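Haloacid dehalogenase-like hydrolase from Bacteroides thetaiotaomicron probably acts as a magnesium-dependent phosphatase of the haloacid dehalogenase superfamily. One contact in two of its structures: PDB 2RBK (chain A, 1.00 Å), residues D186-G191 and G213-M218, and PDB 2RB5 (chain B, 1.03 Å), residues D186-G191 and G213-M218. One frame, after least-squares fit of the local backbone (RMSD 0.05 Å); residues are numbered along the deposited sequences.

Structure 1 (2RBK); sequences DTKQKG and GNDISM. With VN4 (oxido(dioxo)vanadium), chain C.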
loop_
_atom_site.group_PDB
_atom_site.type_symbol
_atom_site.label_atom_id
_atom_site.label_comp_id
_atom_site.label_asym_id
_atom_site.label_seq_id
_atom_site.Cartn_x
_atom_site.Cartn_y
_atom_site.Cartn_z
ATOM N N ASP A 186 -0.517 -11.190 5.632
ATOM C CA ASP A 186 0.118 -9.896 5.448
ATOM C C ASP A 186 -0.723 -8.992 4.595
ATOM O O ASP A 186 -0.682 -9.019 3.372
ATOM C CB ASP A 186 1.515 -10.094 4.877
ATOM C CG ASP A 186 2.373 -10.836 5.912
ATOM O OD1 ASP A 186 2.168 -10.638 7.125
ATOM O OD2 ASP A 186 3.175 -11.666 5.454
ATOM N N THR A 187 -1.539 -8.185 5.269
ATOM C CA THR A 187 -2.327 -7.107 4.715
ATOM C C THR A 187 -2.082 -5.851 5.534
ATOM O O THR A 187 -1.418 -5.919 6.587
ATOM C CB THR A 187 -3.865 -7.365 4.681
ATOM O OG1 THR A 187 -4.354 -7.257 5.975
ATOM C CG2 THR A 187 -4.158 -8.762 4.137
ATOM N N LYS A 188 -2.623 -4.732 5.112
ATOM C CA LYS A 188 -2.385 -3.522 5.913
ATOM C C LYS A 188 -2.893 -3.639 7.340
ATOM O O LYS A 188 -2.384 -2.930 8.221
ATOM C CB LYS A 188 -2.946 -2.316 5.186
ATOM C CG LYS A 188 -2.241 -1.970 3.897
ATOM C CD LYS A 188 -2.873 -0.840 3.171
ATOM C CE LYS A 188 -2.254 -0.646 1.780
ATOM N NZ LYS A 188 -2.698 0.613 1.116
ATOM N N GLN A 189 -3.900 -4.456 7.578
ATOM C CA GLN A 189 -4.368 -4.712 8.956
ATOM C C GLN A 189 -3.263 -5.233 9.842
ATOM O O GLN A 189 -3.127 -4.845 11.017
ATOM C CB GLN A 189 -5.553 -5.699 8.960
ATOM C CG GLN A 189 -5.852 -6.543 10.140
ATOM C CD GLN A 189 -7.128 -7.320 10.047
ATOM O OE1 GLN A 189 -7.809 -7.267 9.015
ATOM N NE2 GLN A 189 -7.535 -8.009 11.128
ATOM N N LYS A 190 -2.461 -6.201 9.329
ATOM C CA LYS A 190 -1.280 -6.701 10.056
ATOM C C LYS A 190 -0.334 -5.575 10.341
ATOM O O LYS A 190 0.257 -5.475 11.425
ATOM C CB LYS A 190 -0.582 -7.788 9.209
ATOM C CG LYS A 190 0.783 -8.262 9.707
ATOM C CD LYS A 190 0.755 -8.885 11.040
ATOM C CE LYS A 190 2.047 -9.704 11.286
ATOM N NZ LYS A 190 2.114 -10.273 12.668
ATOM N N GLY A 191 -0.128 -4.687 9.350
ATOM C CA GLY A 191 0.741 -3.551 9.551
ATOM C C GLY A 191 0.274 -2.663 10.711
ATOM O O GLY A 191 1.093 -2.251 11.528
ATOM N N GLY A 213 -9.183 -1.377 -2.955
ATOM C CA GLY A 213 -9.505 -2.667 -2.409
ATOM C C GLY A 213 -8.480 -3.176 -1.400
ATOM O O GLY A 213 -8.914 -3.853 -0.447
ATOM N N ASN A 214 -7.217 -2.852 -1.550
ATOM C CA ASN A 214 -6.212 -3.306 -0.608
ATOM C C ASN A 214 -6.215 -2.518 0.714
ATOM O O ASN A 214 -5.406 -2.803 1.579
ATOM C CB ASN A 214 -4.802 -3.307 -1.202
ATOM C CG ASN A 214 -4.195 -1.927 -1.457
ATOM O OD1 ASN A 214 -4.985 -1.004 -1.719
ATOM N ND2 ASN A 214 -2.871 -1.782 -1.475
ATOM N N ASP A 215 -7.163 -1.552 0.840
ATOM C CA ASP A 215 -7.376 -0.839 2.056
ATOM C C ASP A 215 -8.546 -1.390 2.856
ATOM O O ASP A 215 -8.745 -0.964 3.997
ATOM C CB ASP A 215 -7.652 0.648 1.764
ATOM C CG ASP A 215 -6.506 1.306 1.038
ATOM O OD1 ASP A 215 -5.341 1.040 1.502
ATOM O OD2 ASP A 215 -6.747 2.080 0.099
ATOM N N ILE A 216 -9.353 -2.261 2.272
ATOM C CA ILE A 216 -10.577 -2.687 2.953
ATOM C C ILE A 216 -10.278 -3.301 4.309
ATOM O O ILE A 216 -10.974 -3.002 5.280
ATOM C CB ILE A 216 -11.390 -3.620 2.011
ATOM C CG1 ILE A 216 -12.046 -2.778 0.930
ATOM C CG2 ILE A 216 -12.386 -4.468 2.772
ATOM C CD1 ILE A 216 -12.715 -3.593 -0.197
ATOM N N SER A 217 -9.251 -4.169 4.396
ATOM C CA SER A 217 -9.022 -4.800 5.705
ATOM C C SER A 217 -8.638 -3.748 6.731
ATOM O O SER A 217 -9.090 -3.854 7.897
ATOM C CB SER A 217 -8.048 -5.932 5.648
ATOM O OG SER A 217 -6.760 -5.518 5.285
ATOM N N MET A 218 -7.843 -2.747 6.401
ATOM C CA MET A 218 -7.514 -1.722 7.408
ATOM C C MET A 218 -8.651 -0.747 7.671
ATOM O O MET A 218 -8.693 -0.191 8.786
ATOM C CB MET A 218 -6.208 -0.973 7.111
ATOM C CG MET A 218 -6.216 0.028 5.987
ATOM S SD MET A 218 -4.740 1.055 6.100
ATOM C CE MET A 218 -5.038 2.201 4.749
HETATM V V VN4 C . -1.559 2.531 -1.855
HETATM O O1 VN4 C . -0.345 3.598 -1.459
HETATM O O2 VN4 C . -2.816 2.987 -3.000
HETATM O O3 VN4 C . -1.421 0.704 -1.727
HETATM O O HOH W 1 -3.335 -4.699 2.088
HETATM O O HOH W 2 -10.250 -6.303 8.761
HETATM O O HOH W 3 -0.145 2.085 -3.377
#
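Lys188 reaches along segment 213-218 to Asn214 and Asp215, where the starts of helices 188-199 and 216-221 meet beside the phosphoryl-transfer site of a haloacid dehalogenase fold; strand 206-210 of the central sheet runs between these helices in the chain. The lysine stays extended beyond CG (chi2 176°), which carries its ammonium past Met218, whose SD lies 3.9 Å from Lys188 CB. Lys188 NZ meets Asp215 OD1 nearly along the C-O axis in a 2.7 Å salt bridge. The lysine chain slants across the Asn214 side chain, and Lys188 CE comes 3.5 Å from Asn214 ND2. Both nitrogens converge on one vanadate oxygen: Lys188 NZ donates to VN4 O3 at 3.1 Å, and Asn214 ND2 donates to it at 2.9 Å. Asn214 ND2 also donates to Asn69, while Asp215 OD2 accepts from the backbone of Asp211 and Gly212. Water 3 binds the vanadium, its O 2.1 Å from V; another ligand comes from elsewhere. Water 2 links Gln189 OE1 to Ser217 O.

Structure 2 (2RB5); sequences DTKQKG and GNDISM. With WO6 (trioxido(oxo)tungsten), chain D.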
loop_
_atom_site.group_PDB
_atom_site.type_symbol
_atom_site.label_atom_id
_atom_site.label_comp_id
_atom_site.label_asym_id
_atom_site.label_seq_id
_atom_site.Cartn_x
_atom_site.Cartn_y
_atom_site.Cartn_z
ATOM N N ASP B 186 -0.594 -11.181 5.644
ATOM C CA ASP B 186 0.079 -9.894 5.455
ATOM C C ASP B 186 -0.742 -8.954 4.600
ATOM O O ASP B 186 -0.743 -8.987 3.367
ATOM C CB ASP B 186 1.468 -10.118 4.915
ATOM C CG ASP B 186 2.311 -10.849 5.912
ATOM O OD1 ASP B 186 2.158 -10.627 7.139
ATOM O OD2 ASP B 186 3.145 -11.665 5.460
ATOM N N THR B 187 -1.566 -8.158 5.274
ATOM C CA THR B 187 -2.373 -7.087 4.737
ATOM C C THR B 187 -2.105 -5.828 5.571
ATOM O O THR B 187 -1.419 -5.897 6.589
ATOM C CB THR B 187 -3.892 -7.366 4.770
ATOM O OG1 THR B 187 -4.303 -7.286 6.118
ATOM C CG2 THR B 187 -4.159 -8.779 4.243
ATOM N N LYS B 188 -2.670 -4.724 5.165
ATOM C CA LYS B 188 -2.412 -3.495 5.957
ATOM C C LYS B 188 -2.942 -3.624 7.371
ATOM O O LYS B 188 -2.437 -2.932 8.256
ATOM C CB LYS B 188 -2.987 -2.283 5.251
ATOM C CG LYS B 188 -2.291 -1.967 3.923
ATOM C CD LYS B 188 -2.891 -0.776 3.218
ATOM C CE LYS B 188 -2.336 -0.641 1.833
ATOM N NZ LYS B 188 -2.749 0.631 1.176
ATOM N N GLN B 189 -3.916 -4.479 7.639
ATOM C CA GLN B 189 -4.378 -4.765 9.015
ATOM C C GLN B 189 -3.220 -5.286 9.874
ATOM O O GLN B 189 -3.078 -4.857 11.038
ATOM C CB GLN B 189 -5.531 -5.749 8.971
ATOM C CG GLN B 189 -5.847 -6.535 10.256
ATOM C CD GLN B 189 -7.066 -7.384 10.110
ATOM O OE1 GLN B 189 -7.760 -7.311 9.088
ATOM N NE2 GLN B 189 -7.376 -8.151 11.147
ATOM N N LYS B 190 -2.428 -6.230 9.348
ATOM C CA LYS B 190 -1.237 -6.720 10.043
ATOM C C LYS B 190 -0.270 -5.580 10.332
ATOM O O LYS B 190 0.318 -5.484 11.396
ATOM C CB LYS B 190 -0.562 -7.825 9.199
ATOM C CG LYS B 190 0.785 -8.279 9.676
ATOM C CD LYS B 190 0.790 -8.890 11.055
ATOM C CE LYS B 190 2.080 -9.684 11.289
ATOM N NZ LYS B 190 2.199 -10.198 12.688
ATOM N N GLY B 191 -0.097 -4.700 9.337
ATOM C CA GLY B 191 0.772 -3.553 9.529
ATOM C C GLY B 191 0.310 -2.656 10.673
ATOM O O GLY B 191 1.132 -2.232 11.478
ATOM N N GLY B 213 -9.145 -1.385 -2.959
ATOM C CA GLY B 213 -9.479 -2.689 -2.430
ATOM C C GLY B 213 -8.470 -3.203 -1.422
ATOM O O GLY B 213 -8.871 -3.912 -0.452
ATOM N N ASN B 214 -7.205 -2.863 -1.561
ATOM C CA ASN B 214 -6.168 -3.267 -0.604
ATOM C C ASN B 214 -6.197 -2.476 0.699
ATOM O O ASN B 214 -5.404 -2.762 1.572
ATOM C CB ASN B 214 -4.763 -3.257 -1.230
ATOM C CG ASN B 214 -4.210 -1.875 -1.462
ATOM O OD1 ASN B 214 -4.976 -0.912 -1.695
ATOM N ND2 ASN B 214 -2.866 -1.757 -1.429
ATOM N N ASP B 215 -7.165 -1.537 0.819
ATOM C CA ASP B 215 -7.396 -0.808 2.055
ATOM C C ASP B 215 -8.569 -1.381 2.854
ATOM O O ASP B 215 -8.769 -0.969 3.993
ATOM C CB ASP B 215 -7.686 0.667 1.759
ATOM C CG ASP B 215 -6.501 1.320 1.070
ATOM O OD1 ASP B 215 -5.364 1.065 1.530
ATOM O OD2 ASP B 215 -6.761 2.084 0.104
ATOM N N ILE B 216 -9.372 -2.258 2.260
ATOM C CA ILE B 216 -10.585 -2.685 2.941
ATOM C C ILE B 216 -10.298 -3.316 4.295
ATOM O O ILE B 216 -10.972 -3.026 5.259
ATOM C CB ILE B 216 -11.408 -3.597 1.994
ATOM C CG1 ILE B 216 -12.087 -2.757 0.909
ATOM C CG2 ILE B 216 -12.413 -4.426 2.811
ATOM C CD1 ILE B 216 -12.769 -3.517 -0.190
ATOM N N SER B 217 -9.253 -4.159 4.377
ATOM C CA SER B 217 -9.023 -4.809 5.697
ATOM C C SER B 217 -8.655 -3.744 6.726
ATOM O O SER B 217 -9.073 -3.892 7.874
ATOM C CB SER B 217 -8.052 -5.952 5.648
ATOM O OG SER B 217 -6.764 -5.528 5.249
ATOM N N MET B 218 -7.862 -2.727 6.394
ATOM C CA MET B 218 -7.504 -1.745 7.395
ATOM C C MET B 218 -8.645 -0.772 7.662
ATOM O O MET B 218 -8.700 -0.174 8.771
ATOM C CB MET B 218 -6.208 -1.002 7.096
ATOM C CG MET B 218 -6.231 0.007 5.982
ATOM S SD MET B 218 -4.762 1.072 6.116
ATOM C CE MET B 218 -5.059 2.234 4.800
HETATM W W WO6 D . -1.468 2.491 -2.089
HETATM O O1 WO6 D . -0.297 2.045 -3.406
HETATM O O2 WO6 D . -2.811 3.083 -3.016
HETATM O O3 WO6 D . -0.420 3.615 -1.406
HETATM O O4 WO6 D . -1.514 0.918 -1.501
HETATM O O HOH W 4 -3.376 -4.684 2.138
HETATM O O HOH W 5 -10.118 -6.317 8.743
#
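From Lys188 a straight side chain runs to Asn214 and Asp215 and ends at the tungstate. Extension beyond CG (chi2 179°) takes the ammonium past Met218, with SD of Met218 3.9 Å from CB of Lys188. Asp215 OD1 receives Lys188 NZ nearly end-on to its C-O bond, and this salt bridge measures 2.7 Å. Slanting across the Asn214 side chain, the lysine brings its CE to 3.5 Å from Asn214 ND2. The two nitrogens share an oxygen of the bound group: Lys188 NZ donates to WO6 O4 at 3.0 Å, and Asn214 ND2 donates to that same O4 at 3.0 Å. Asn69 takes a further hydrogen bond from Asn214 ND2, and backbone N-H groups of Asp211 and Gly212 hold Asp215 OD2. The tungsten group carries four oxygens of its own, O1 among them. Water 5 bridges Gln189 OE1 and Ser217 O at the far end.

Comparison
The bound group is what differs: a vanadium oxide, VN4, with three oxygens of its own in structure 1, and a tungsten oxide, WO6, with four in structure 2. The pocket answers with no movement beyond the error: Lys188(A), Asn214(A) and Asp215(A) keep their places in Lys188(B), Asn214(B) and Asp215(B), as do Gln189(A), Ser217(A) and Met218(A) and their counterparts Gln189(B), Ser217(B) and Met218(B). Lys188(A) NZ and Asn214(A) ND2 donate to O3 of VN4, and Lys188(B) NZ and Asn214(B) ND2 to O4 of WO6. The salt bridge behind them persists, with Lys188(A) NZ 2.7 Å from Asp215(A) OD1 and Lys188(B) NZ 2.7 Å from Asp215(B) OD1. The extra oxygen of WO6 brings no new site with it, because water 3, a ligand of the vanadium, stands where O1 of WO6 lies after superposition: the same place is modelled as a water in structure 1 and as part of the ligand in structure 2.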